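Local coordinates for Glyoxalase/bleomycin resistance protein/dioxygenase (Sphaerobacter thermophilus, PDB 4HC5) that belongs to the glyoxalase/bleomycin resistance/dioxygenase superfamily and may act as a dioxygenase, although its substrate is not established, at residues N43-D46 against R50-T53; K26-Y31 against F37-D42; E92-L97 against T105-M110; A117-D122 against Q127-E132. All coordinates share one frame; numbering follows the deposited sequence. Where two conformers were deposited one is given.

Contact 1. Residues N43-D46 against R50-T53; sequences NQLD and RFVT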
loop_
_atom_site.group_PDB
_atom_site.type_symbol
_atom_site.label_atom_id
_atom_site.label_comp_id
_atom_site.label_asym_id
_atom_site.label_seq_id
_atom_site.Cartn_x
_atom_site.Cartn_y
_atom_site.Cartn_z
ATOM N N ASN A 43 5.640 6.899 -16.881
ATOM C CA ASN A 43 5.680 6.126 -18.106
ATOM C C ASN A 43 4.313 5.709 -18.616
ATOM O O ASN A 43 3.543 5.095 -17.842
ATOM C CB ASN A 43 6.506 4.847 -17.939
ATOM C CG ASN A 43 6.731 4.091 -19.219
ATOM O OD1 ASN A 43 7.549 4.501 -20.071
ATOM N ND2 ASN A 43 5.926 3.101 -19.423
ATOM N N GLN A 44 4.115 5.864 -19.926
ATOM C CA GLN A 44 2.850 5.320 -20.553
ATOM C C GLN A 44 2.921 3.819 -20.735
ATOM O O GLN A 44 3.616 3.325 -21.627
ATOM C CB GLN A 44 2.588 5.892 -21.887
ATOM C CG GLN A 44 2.301 7.380 -21.942
ATOM C CD GLN A 44 0.950 7.860 -21.278
ATOM O OE1 GLN A 44 -0.091 7.112 -21.138
ATOM N NE2 GLN A 44 0.925 9.151 -20.909
ATOM N N LEU A 45 2.248 3.066 -19.886
ATOM C CA LEU A 45 2.240 1.642 -20.047
ATOM C C LEU A 45 1.374 1.311 -21.242
ATOM O O LEU A 45 1.634 0.339 -21.921
ATOM C CB LEU A 45 1.772 0.897 -18.822
ATOM C CG LEU A 45 2.502 1.134 -17.518
ATOM C CD1 LEU A 45 2.014 0.277 -16.383
ATOM C CD2 LEU A 45 4.000 1.099 -17.621
ATOM N N ASP A 46 0.370 2.150 -21.474
ATOM C CA ASP A 46 -0.494 2.152 -22.669
ATOM C C ASP A 46 -1.095 3.535 -22.896
ATOM O O ASP A 46 -0.804 4.410 -22.136
ATOM C CB ASP A 46 -1.516 1.020 -22.644
ATOM C CG ASP A 46 -2.577 1.196 -21.613
ATOM O OD1 ASP A 46 -3.266 2.206 -21.676
ATOM O OD2 ASP A 46 -2.710 0.301 -20.778
ATOM N N ARG A 50 -0.858 6.526 -17.746
ATOM C CA ARG A 50 0.405 7.162 -17.427
ATOM C C ARG A 50 0.680 6.682 -16.011
ATOM O O ARG A 50 0.047 7.065 -15.062
ATOM C CB ARG A 50 0.294 8.705 -17.485
ATOM C CG ARG A 50 1.598 9.397 -17.156
ATOM C CD ARG A 50 1.354 10.885 -17.005
ATOM N NE ARG A 50 2.529 11.593 -16.499
ATOM C CZ ARG A 50 2.539 12.838 -16.053
ATOM N NH1 ARG A 50 1.447 13.603 -16.066
ATOM N NH2 ARG A 50 3.682 13.314 -15.612
ATOM N N PHE A 51 1.581 5.730 -15.921
ATOM C CA PHE A 51 1.942 5.098 -14.678
ATOM C C PHE A 51 2.971 5.990 -13.969
ATOM O O PHE A 51 4.066 6.190 -14.447
ATOM C CB PHE A 51 2.459 3.663 -14.827
ATOM C CG PHE A 51 2.687 2.983 -13.541
ATOM C CD1 PHE A 51 1.622 2.635 -12.710
ATOM C CD2 PHE A 51 3.965 2.660 -13.137
ATOM C CE1 PHE A 51 1.817 1.989 -11.512
ATOM C CE2 PHE A 51 4.201 2.026 -11.942
ATOM C CZ PHE A 51 3.106 1.643 -11.106
ATOM N N VAL A 52 2.526 6.541 -12.791
ATOM C CA VAL A 52 3.312 7.533 -12.045
ATOM C C VAL A 52 3.427 7.020 -10.630
ATOM O O VAL A 52 2.434 6.666 -9.970
ATOM C CB VAL A 52 2.659 8.946 -12.053
ATOM C CG1 VAL A 52 3.428 9.914 -11.137
ATOM C CG2 VAL A 52 2.482 9.495 -13.486
ATOM N N THR A 53 4.675 6.998 -10.134
ATOM C CA THR A 53 4.900 6.675 -8.741
ATOM C C THR A 53 5.896 7.644 -8.068
ATOM O O THR A 53 6.729 8.280 -8.709
ATOM C CB THR A 53 5.438 5.239 -8.476
ATOM O OG1 THR A 53 6.794 5.170 -8.902
ATOM C CG2 THR A 53 4.636 4.121 -9.170
#
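The hairpin formed by strands 38-46 and 49-55, two neighbours in a four-stranded sheet of the vicinal oxygen chelate (VOC) fold, has Asn-43 facing Phe-51 close to its turn. These two make an antiparallel hydrogen-bonded pair: Asn-43 N donates to Phe-51 O at 3.0 Å, and Phe-51 N returns a bond to Asn-43 O at 2.8 Å. The second bond is the less regular, since its donor stands 42° out of the carbonyl plane of Asn-43. One residue further on, Gln-44 and Arg-50 form the non-hydrogen-bonded pair, with their CA atoms 4.4 Å apart. Their side chains lie on the same face of the sheet, where the folded glutamine side chain rests against CB of Arg-50. The arginine runs on extended, with CG trans to the backbone N (chi1 -180°), and this carries the guanidinium beyond the hairpin to salt bridges with Asp-42 and Glu-25. Asn-43 and Phe-51 project from the other face. After Gln-44 the chain turns a corner, and Leu-45 swings its branched end back over the base of the Phe-51 side chain; Trp-113 of the second subunit also packs on this leucine. The apolar contact is made low on the phenylalanine rather than across its ring: Leu-45 CG lies 3.7 Å from Phe-51 CB, and Leu-45 CD1 sits 4.0 Å from Phe-51 CG.

Contact 2. Residues K26-Y31 against F37-D42; sequences KALDFY and FEKVFD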
loop_
_atom_site.group_PDB
_atom_site.type_symbol
_atom_site.label_atom_id
_atom_site.label_comp_id
_atom_site.label_asym_id
_atom_site.label_seq_id
_atom_site.Cartn_x
_atom_site.Cartn_y
_atom_site.Cartn_z
ATOM N N LYS A 26 -0.653 17.622 -10.645
ATOM C CA LYS A 26 -0.819 18.356 -9.385
ATOM C C LYS A 26 -0.456 17.463 -8.212
ATOM O O LYS A 26 0.153 17.923 -7.236
ATOM C CB LYS A 26 -2.231 18.865 -9.216
ATOM C CG LYS A 26 -2.505 20.032 -10.146
ATOM C CD LYS A 26 -3.919 20.459 -10.081
ATOM C CE LYS A 26 -4.210 21.495 -11.168
ATOM N NZ LYS A 26 -4.122 22.851 -10.590
ATOM N N ALA A 27 -0.802 16.180 -8.314
ATOM C CA ALA A 27 -0.448 15.236 -7.241
ATOM C C ALA A 27 1.055 15.079 -7.113
ATOM O O ALA A 27 1.620 15.123 -6.019
ATOM C CB ALA A 27 -1.160 13.905 -7.414
ATOM N N LEU A 28 1.743 15.022 -8.255
ATOM C CA LEU A 28 3.213 14.976 -8.231
ATOM C C LEU A 28 3.758 16.200 -7.503
ATOM O O LEU A 28 4.708 16.077 -6.686
ATOM C CB LEU A 28 3.806 14.897 -9.623
ATOM C CG LEU A 28 3.906 13.520 -10.260
ATOM C CD1 LEU A 28 4.300 13.675 -11.743
ATOM C CD2 LEU A 28 5.015 12.737 -9.486
ATOM N N ASP A 29 3.221 17.374 -7.826
ATOM C CA ASP A 29 3.750 18.587 -7.180
ATOM C C ASP A 29 3.635 18.447 -5.660
ATOM O O ASP A 29 4.535 18.778 -4.922
ATOM C CB ASP A 29 3.003 19.805 -7.671
ATOM C CG ASP A 29 3.599 21.132 -7.225
ATOM O OD1 ASP A 29 4.841 21.312 -7.041
ATOM O OD2 ASP A 29 2.750 22.039 -7.119
ATOM N N PHE A 30 2.486 17.999 -5.200
ATOM C CA PHE A 30 2.208 17.879 -3.796
ATOM C C PHE A 30 3.180 16.855 -3.125
ATOM O O PHE A 30 3.832 17.115 -2.124
ATOM C CB PHE A 30 0.778 17.487 -3.521
ATOM C CG PHE A 30 0.489 17.331 -2.055
ATOM C CD1 PHE A 30 0.273 18.433 -1.231
ATOM C CD2 PHE A 30 0.425 16.094 -1.483
ATOM C CE1 PHE A 30 -0.043 18.278 0.101
ATOM C CE2 PHE A 30 0.176 15.941 -0.160
ATOM C CZ PHE A 30 -0.073 17.029 0.638
ATOM N N TYR A 31 3.181 15.638 -3.650
ATOM C CA TYR A 31 3.982 14.553 -3.036
ATOM C C TYR A 31 5.474 14.876 -3.113
ATOM O O TYR A 31 6.174 14.556 -2.155
ATOM C CB TYR A 31 3.662 13.147 -3.636
ATOM C CG TYR A 31 2.315 12.693 -3.147
ATOM C CD1 TYR A 31 2.224 11.971 -1.967
ATOM C CD2 TYR A 31 1.158 13.021 -3.762
ATOM C CE1 TYR A 31 1.006 11.636 -1.388
ATOM C CE2 TYR A 31 -0.097 12.683 -3.217
ATOM C CZ TYR A 31 -0.190 12.022 -2.004
ATOM O OH TYR A 31 -1.371 11.722 -1.387
ATOM N N PHE A 37 8.745 13.543 -1.264
ATOM C CA PHE A 37 8.993 12.282 -1.974
ATOM C C PHE A 37 9.786 12.569 -3.268
ATOM O O PHE A 37 9.895 13.709 -3.717
ATOM C CB PHE A 37 7.697 11.604 -2.380
ATOM C CG PHE A 37 6.871 10.980 -1.265
ATOM C CD1 PHE A 37 6.634 11.596 -0.066
ATOM C CD2 PHE A 37 6.272 9.758 -1.441
ATOM C CE1 PHE A 37 5.802 11.015 0.918
ATOM C CE2 PHE A 37 5.423 9.209 -0.505
ATOM C CZ PHE A 37 5.196 9.817 0.679
ATOM N N GLU A 38 10.302 11.491 -3.864
ATOM C CA GLU A 38 10.979 11.527 -5.146
ATOM C C GLU A 38 10.121 10.788 -6.198
ATOM O O GLU A 38 9.573 9.705 -5.920
ATOM C CB GLU A 38 12.343 10.827 -5.079
ATOM C CG GLU A 38 13.329 11.459 -4.122
ATOM C CD GLU A 38 14.505 10.517 -3.783
ATOM O OE1 GLU A 38 14.548 9.338 -4.314
ATOM O OE2 GLU A 38 15.408 10.916 -2.993
ATOM N N LYS A 39 10.055 11.336 -7.390
ATOM C CA LYS A 39 9.332 10.665 -8.505
ATOM C C LYS A 39 10.225 9.492 -8.926
ATOM O O LYS A 39 11.432 9.582 -9.078
ATOM C CB LYS A 39 9.074 11.592 -9.705
ATOM C CG LYS A 39 8.164 10.951 -10.799
ATOM C CD LYS A 39 7.745 11.898 -11.910
ATOM C CE LYS A 39 8.791 12.145 -12.893
ATOM N NZ LYS A 39 8.358 13.093 -13.988
ATOM N N VAL A 40 9.558 8.374 -9.207
ATOM C CA VAL A 40 10.216 7.214 -9.797
ATOM C C VAL A 40 9.663 6.947 -11.196
ATOM O O VAL A 40 10.188 7.459 -12.186
ATOM C CB VAL A 40 10.186 5.967 -8.839
ATOM C CG1 VAL A 40 10.920 4.811 -9.492
ATOM C CG2 VAL A 40 10.775 6.333 -7.458
ATOM N N PHE A 41 8.521 6.255 -11.267
ATOM C CA PHE A 41 7.891 6.028 -12.555
ATOM C C PHE A 41 7.148 7.259 -13.072
ATOM O O PHE A 41 6.467 7.979 -12.323
ATOM C CB PHE A 41 6.886 4.858 -12.502
ATOM C CG PHE A 41 7.491 3.507 -12.581
ATOM C CD1 PHE A 41 7.896 2.875 -11.456
ATOM C CD2 PHE A 41 7.690 2.887 -13.794
ATOM C CE1 PHE A 41 8.507 1.653 -11.491
ATOM C CE2 PHE A 41 8.238 1.647 -13.846
ATOM C CZ PHE A 41 8.614 0.989 -12.689
ATOM N N ASP A 42 7.236 7.403 -14.402
ATOM C CA ASP A 42 6.400 8.323 -15.174
ATOM C C ASP A 42 6.473 7.869 -16.628
ATOM O O ASP A 42 7.290 8.284 -17.439
ATOM C CB ASP A 42 6.878 9.732 -14.969
ATOM C CG ASP A 42 5.977 10.740 -15.583
ATOM O OD1 ASP A 42 5.053 10.327 -16.309
ATOM O OD2 ASP A 42 6.191 11.953 -15.327
#
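The helix carrying 26-31 and segment 37-42, whose strand begins at Glu-38, draw together toward the link between them, the CA-CA distance falling from 7.5 Å for Leu-28 and Lys-39 to 5.6 Å for Tyr-31 and Phe-37. This is the connection from helix 24-34 to strand 38-46 in the VOC fold, the helix packing on a sheet through contacts such as Leu-28 on Val-52 and Tyr-31 on Leu-65. At the close end Phe-37 N donates to Tyr-31 O over 2.9 Å. The same two residues form a T-shaped aromatic pair: the edge of Tyr-31 points at the face of Phe-37, with centroids 5.8 Å apart and planes at 78°. Ile-11 of the second subunit also packs against Phe-37. At the wider end the contact is between aliphatic groups, Leu-28 CD2 meeting Lys-39 CD at 3.7 Å and the other methyl lying almost as near. The lysine chain then bends at its third torsion (chi3 77°), bringing the ammonium to Asp-42, which with Arg-50 thus has two cations nearby that probably stabilise its negative charge. The bridge within the strand runs from Lys-39 NZ to the anti lone pair of Asp-42 OD2, 2.8 Å away.

Contact 3. Residues E92-L97 against T105-M110; sequences EAYKTL and TKPPEM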
loop_
_atom_site.group_PDB
_atom_site.type_symbol
_atom_site.label_atom_id
_atom_site.label_comp_id
_atom_site.label_asym_id
_atom_site.label_seq_id
_atom_site.Cartn_x
_atom_site.Cartn_y
_atom_site.Cartn_z
ATOM N N GLU A 92 8.696 18.056 14.004
ATOM C CA GLU A 92 9.227 18.783 12.853
ATOM C C GLU A 92 8.346 18.611 11.634
ATOM O O GLU A 92 8.101 19.559 10.890
ATOM C CB GLU A 92 10.649 18.349 12.549
ATOM C CG GLU A 92 11.285 19.197 11.481
ATOM C CD GLU A 92 11.490 20.661 11.948
ATOM O OE1 GLU A 92 11.507 21.533 11.075
ATOM O OE2 GLU A 92 11.615 20.962 13.181
ATOM N N ALA A 93 7.885 17.373 11.406
ATOM C CA ALA A 93 7.011 17.104 10.242
ATOM C C ALA A 93 5.730 17.952 10.354
ATOM O O ALA A 93 5.281 18.601 9.394
ATOM C CB ALA A 93 6.678 15.622 10.061
ATOM N N TYR A 94 5.142 17.911 11.519
ATOM C CA TYR A 94 3.928 18.687 11.738
ATOM C C TYR A 94 4.156 20.200 11.513
ATOM O O TYR A 94 3.362 20.866 10.838
ATOM C CB TYR A 94 3.352 18.445 13.128
ATOM C CG TYR A 94 2.192 19.306 13.525
ATOM C CD1 TYR A 94 0.920 19.073 13.069
ATOM C CD2 TYR A 94 2.373 20.390 14.333
ATOM C CE1 TYR A 94 -0.145 19.890 13.403
ATOM C CE2 TYR A 94 1.319 21.239 14.665
ATOM C CZ TYR A 94 0.061 20.992 14.201
ATOM O OH TYR A 94 -1.008 21.823 14.577
ATOM N N LYS A 95 5.225 20.749 12.083
ATOM C CA LYS A 95 5.537 22.158 11.990
ATOM C C LYS A 95 5.754 22.516 10.509
ATOM O O LYS A 95 5.134 23.469 9.988
ATOM C CB LYS A 95 6.760 22.491 12.808
ATOM C CG LYS A 95 7.039 23.993 12.837
ATOM C CD LYS A 95 8.074 24.221 13.905
ATOM C CE LYS A 95 9.359 24.781 13.386
ATOM N NZ LYS A 95 9.226 26.246 13.384
ATOM N N THR A 96 6.695 21.808 9.849
ATOM C CA THR A 96 7.072 22.226 8.501
ATOM C C THR A 96 5.950 21.936 7.501
ATOM O O THR A 96 5.624 22.737 6.662
ATOM C CB THR A 96 8.339 21.541 8.096
ATOM O OG1 THR A 96 9.351 21.943 9.064
ATOM C CG2 THR A 96 8.742 21.813 6.649
ATOM N N LEU A 97 5.311 20.778 7.624
ATOM C CA LEU A 97 4.185 20.502 6.711
ATOM C C LEU A 97 3.012 21.477 6.881
ATOM O O LEU A 97 2.389 21.886 5.918
ATOM C CB LEU A 97 3.687 19.050 6.789
ATOM C CG LEU A 97 4.714 17.980 6.299
ATOM C CD1 LEU A 97 4.113 16.571 6.478
ATOM C CD2 LEU A 97 5.191 18.216 4.854
ATOM N N THR A 105 -5.450 16.900 11.096
ATOM C CA THR A 105 -6.635 16.843 11.936
ATOM C C THR A 105 -6.431 17.512 13.333
ATOM O O THR A 105 -7.379 18.002 13.935
ATOM C CB THR A 105 -7.167 15.426 12.090
ATOM O OG1 THR A 105 -6.180 14.624 12.680
ATOM C CG2 THR A 105 -7.584 14.845 10.739
ATOM N N LYS A 106 -5.195 17.437 13.804
ATOM C CA LYS A 106 -4.807 17.949 15.149
ATOM C C LYS A 106 -3.304 17.763 15.326
ATOM O O LYS A 106 -2.672 17.037 14.499
ATOM C CB LYS A 106 -5.596 17.306 16.292
ATOM C CG LYS A 106 -5.431 15.782 16.330
ATOM C CD LYS A 106 -6.258 15.117 17.435
ATOM C CE LYS A 106 -6.080 13.620 17.387
ATOM N NZ LYS A 106 -6.990 13.099 18.424
ATOM N N PRO A 107 -2.711 18.334 16.379
ATOM C CA PRO A 107 -1.279 18.093 16.536
ATOM C C PRO A 107 -0.985 16.638 16.908
ATOM O O PRO A 107 -1.864 15.928 17.348
ATOM C CB PRO A 107 -0.904 19.054 17.678
ATOM C CG PRO A 107 -1.985 20.122 17.605
ATOM C CD PRO A 107 -3.200 19.347 17.334
ATOM N N PRO A 108 0.264 16.244 16.766
ATOM C CA PRO A 108 0.690 14.916 17.266
ATOM C C PRO A 108 0.249 14.710 18.713
ATOM O O PRO A 108 0.334 15.603 19.558
ATOM C CB PRO A 108 2.193 14.962 17.138
ATOM C CG PRO A 108 2.443 15.944 15.981
ATOM C CD PRO A 108 1.404 16.997 16.239
ATOM N N GLU A 109 -0.205 13.479 18.926
ATOM C CA GLU A 109 -0.703 13.017 20.171
ATOM C C GLU A 109 -0.262 11.604 20.489
ATOM O O GLU A 109 -0.001 10.787 19.580
ATOM C CB GLU A 109 -2.212 13.017 20.062
ATOM C CG GLU A 109 -2.997 12.889 21.313
ATOM C CD GLU A 109 -4.491 13.099 21.035
ATOM O OE1 GLU A 109 -4.805 14.186 20.513
ATOM O OE2 GLU A 109 -5.258 12.164 21.225
HETATM N N MSE A 110 -0.071 11.310 21.753
HETATM C CA MSE A 110 0.318 9.958 22.144
HETATM C C MSE A 110 -0.801 8.957 21.961
HETATM O O MSE A 110 -1.880 9.098 22.469
HETATM C CB MSE A 110 0.815 9.923 23.582
HETATM C CG MSE A 110 1.285 8.542 24.060
HETATM SE SE MSE A 110 2.896 8.058 23.220
HETATM C CE MSE A 110 4.059 9.293 24.114
#
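The helical segment 92-97 passes beside the irregular chain 105-110 without a hydrogen bond between them, the nearest CA atoms being those of Tyr-94 and Pro-107 at 7.1 Å. In the VOC fold the contact joins helix 90-99 to strand 103-110, outermost in its four-stranded sheet within this chain and broken by a short loop, 105-108, that contains two consecutive prolines. Tyr-94 alone carries the helix side of the contact. With CG trans to the backbone N (chi1 173°), its ring reaches from the helix and lays one face on both prolines. Pro-107 CA stands 4.1 Å from the ring centroid and 25° off the normal. Pro-108 CD is 4.0 Å from that centroid and 24° off, so both are CH-pi contacts over the same face. Pro-107 runs alongside the phenol end, its CG 3.6 Å from Tyr-94 OH, whereas Pro-108 crosses near the root of the ring, its CG 3.9 Å from Tyr-94 CB. Phe-104 makes an edge-to-face pair with the same tyrosine. Pro-107 CA and Pro-108 CD are bonded to amide nitrogens, which should make their hydrogens slightly positive; the attachment is thus probably dispersion with a modest electrostatic pull toward the pi cloud.

Contact 4. Residues A117-D122 against Q127-E132; sequences ATWFSD and QFFLVE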
loop_
_atom_site.group_PDB
_atom_site.type_symbol
_atom_site.label_atom_id
_atom_site.label_comp_id
_atom_site.label_asym_id
_atom_site.label_seq_id
_atom_site.Cartn_x
_atom_site.Cartn_y
_atom_site.Cartn_z
ATOM N N ALA A 117 1.365 10.202 17.046
ATOM C CA ALA A 117 0.751 10.111 15.706
ATOM C C ALA A 117 -0.226 11.239 15.503
ATOM O O ALA A 117 -0.776 11.834 16.461
ATOM C CB ALA A 117 0.102 8.762 15.497
ATOM N N THR A 118 -0.554 11.425 14.222
ATOM C CA THR A 118 -1.667 12.264 13.805
ATOM C C THR A 118 -2.108 11.869 12.410
ATOM O O THR A 118 -1.573 10.929 11.845
ATOM C CB THR A 118 -1.364 13.779 13.960
ATOM O OG1 THR A 118 -2.600 14.507 13.715
ATOM C CG2 THR A 118 -0.203 14.261 13.119
ATOM N N TRP A 119 -3.021 12.611 11.856
ATOM C CA TRP A 119 -3.531 12.370 10.483
ATOM C C TRP A 119 -3.468 13.624 9.653
ATOM O O TRP A 119 -3.643 14.747 10.158
ATOM C CB TRP A 119 -5.017 11.963 10.504
ATOM C CG TRP A 119 -5.266 10.623 11.199
ATOM C CD1 TRP A 119 -5.528 9.387 10.582
ATOM C CD2 TRP A 119 -5.325 10.347 12.646
ATOM N NE1 TRP A 119 -5.732 8.448 11.507
ATOM C CE2 TRP A 119 -5.658 8.949 12.781
ATOM C CE3 TRP A 119 -5.150 11.115 13.811
ATOM C CZ2 TRP A 119 -5.740 8.326 14.053
ATOM C CZ3 TRP A 119 -5.310 10.507 15.080
ATOM C CH2 TRP A 119 -5.571 9.143 15.197
ATOM N N PHE A 120 -3.178 13.444 8.384
ATOM C CA PHE A 120 -3.183 14.534 7.435
ATOM C C PHE A 120 -3.774 14.078 6.132
ATOM O O PHE A 120 -3.893 12.875 5.835
ATOM C CB PHE A 120 -1.823 15.180 7.264
ATOM C CG PHE A 120 -0.890 14.374 6.418
ATOM C CD1 PHE A 120 -0.845 14.550 5.065
ATOM C CD2 PHE A 120 0.000 13.482 7.013
ATOM C CE1 PHE A 120 0.022 13.812 4.291
ATOM C CE2 PHE A 120 0.852 12.739 6.218
ATOM C CZ PHE A 120 0.868 12.917 4.882
ATOM N N SER A 121 -4.142 15.030 5.323
ATOM C CA SER A 121 -4.675 14.771 3.982
ATOM C C SER A 121 -3.940 15.482 2.880
ATOM O O SER A 121 -3.259 16.483 3.064
ATOM C CB SER A 121 -6.141 15.208 3.892
ATOM O OG SER A 121 -6.988 14.506 4.810
ATOM N N ASP A 122 -4.061 14.853 1.688
ATOM C CA ASP A 122 -3.553 15.467 0.459
ATOM C C ASP A 122 -4.656 16.439 -0.089
ATOM O O ASP A 122 -5.751 16.520 0.454
ATOM C CB ASP A 122 -3.051 14.441 -0.556
ATOM C CG ASP A 122 -4.127 13.714 -1.309
ATOM O OD1 ASP A 122 -5.306 13.965 -1.161
ATOM O OD2 ASP A 122 -3.673 12.829 -2.113
ATOM N N GLN A 127 -6.533 10.589 3.059
ATOM C CA GLN A 127 -6.040 10.661 4.437
ATOM C C GLN A 127 -5.005 9.569 4.765
ATOM O O GLN A 127 -5.132 8.398 4.412
ATOM C CB GLN A 127 -7.186 10.582 5.448
ATOM C CG GLN A 127 -6.739 11.095 6.843
ATOM C CD GLN A 127 -7.896 11.168 7.840
ATOM O OE1 GLN A 127 -8.252 12.235 8.410
ATOM N NE2 GLN A 127 -8.441 10.035 8.086
ATOM N N PHE A 128 -3.949 10.089 5.398
ATOM C CA PHE A 128 -2.837 9.188 5.857
ATOM C C PHE A 128 -2.738 9.301 7.362
ATOM O O PHE A 128 -2.868 10.388 7.953
ATOM C CB PHE A 128 -1.513 9.627 5.225
ATOM C CG PHE A 128 -1.500 9.580 3.741
ATOM C CD1 PHE A 128 -1.216 8.454 3.061
ATOM C CD2 PHE A 128 -1.865 10.676 2.990
ATOM C CE1 PHE A 128 -1.226 8.403 1.692
ATOM C CE2 PHE A 128 -1.927 10.632 1.610
ATOM C CZ PHE A 128 -1.545 9.476 0.943
ATOM N N PHE A 129 -2.296 8.203 7.986
ATOM C CA PHE A 129 -1.919 8.153 9.404
ATOM C C PHE A 129 -0.403 8.315 9.459
ATOM O O PHE A 129 0.310 7.595 8.752
ATOM C CB PHE A 129 -2.368 6.825 9.968
ATOM C CG PHE A 129 -2.226 6.668 11.471
ATOM C CD1 PHE A 129 -2.688 7.666 12.331
ATOM C CD2 PHE A 129 -1.772 5.482 12.038
ATOM C CE1 PHE A 129 -2.622 7.462 13.697
ATOM C CE2 PHE A 129 -1.727 5.290 13.397
ATOM C CZ PHE A 129 -2.181 6.312 14.226
ATOM N N LEU A 130 0.092 9.320 10.203
ATOM C CA LEU A 130 1.449 9.687 10.314
ATOM C C LEU A 130 1.899 9.327 11.725
ATOM O O LEU A 130 1.370 9.840 12.697
ATOM C CB LEU A 130 1.666 11.177 10.041
ATOM C CG LEU A 130 3.082 11.681 10.116
ATOM C CD1 LEU A 130 3.978 11.012 9.072
ATOM C CD2 LEU A 130 3.141 13.236 9.974
ATOM N N VAL A 131 2.926 8.468 11.808
ATOM C CA VAL A 131 3.403 7.919 13.068
ATOM C C VAL A 131 4.894 8.141 13.230
ATOM O O VAL A 131 5.652 7.995 12.289
ATOM C CB VAL A 131 3.082 6.378 13.159
ATOM C CG1 VAL A 131 3.470 5.888 14.564
ATOM C CG2 VAL A 131 1.638 6.106 12.851
ATOM N N GLU A 132 5.301 8.546 14.447
ATOM C CA GLU A 132 6.692 8.746 14.740
ATOM C C GLU A 132 7.295 7.375 15.068
ATOM O O GLU A 132 6.798 6.663 15.924
ATOM C CB GLU A 132 6.849 9.672 15.937
ATOM C CG GLU A 132 8.287 10.082 16.159
ATOM C CD GLU A 132 8.389 11.244 17.173
ATOM O OE1 GLU A 132 7.992 11.109 18.392
ATOM O OE2 GLU A 132 8.819 12.294 16.699
HETATM O O HOH W 1 -6.684 14.953 7.471
#
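Phe-120, Phe-128 and Leu-130 form the buried apolar centre on one face of the paired strands. CB of Phe-128 lies over a face of the Phe-120 ring, 4.0 Å from CE2 of Phe-120, and CB of Leu-130 meets that ring's edge. The two phenylalanine rings are tilted by 30° and barely overlap. CG of Phe-120 sits between backbone N and carbonyl carbon (chi1 77°), leaning the ring over the neighbouring strand. The other face carries Ala-117, Trp-119 and Phe-129, with Ala-117 CB 3.5 Å from Phe-129 CE1. Trp-119 also lies against Phe-129, though its two conformers make the detail doubtful. Between these two layers runs an antiparallel hairpin, strands 116-121 and 126-132, inside the second sheet of the VOC fold. Thr-118 pairs with Leu-130 and Phe-120 with Phe-128 through two hydrogen bonds each; the straightest, Phe-128 N to Phe-120 O, measures 2.8 Å with 177° at the hydrogen. On the Phe-120 face, Lys-106 O of the adjacent strand satisfies the buried Thr-118 OG1. At the polar edge, on the other face, a water 2.7 Å from Ser-121 OG donates to Gln-127 OE1 over a long 3.3 Å; both residues have two conformers, so this bridge is doubtful.

Contacts 1 and 2 share strand 38-46 and one sheet: Thr-53 O lies 2.9 Å from Val-40 N, and the rings of Phe-51 and Phe-41 meet edge-to-face. Contacts 3 and 4 are likewise joined within the other sheet, Glu-109 O lying 2.9 Å from Ala-117 N. The two halves meet between contacts 2 and 4, where Tyr-31 OH is 2.7 Å from Asp-122 OD2 in a probable hydrogen bond. Contacts 1 and 3, with centres about 33 Å apart, mark distant surface regions. A glycerol, probably from the crystallisation liquor, is hydrogen-bonded to Ser-121 O in contact 4; by itself it does not identify an active site.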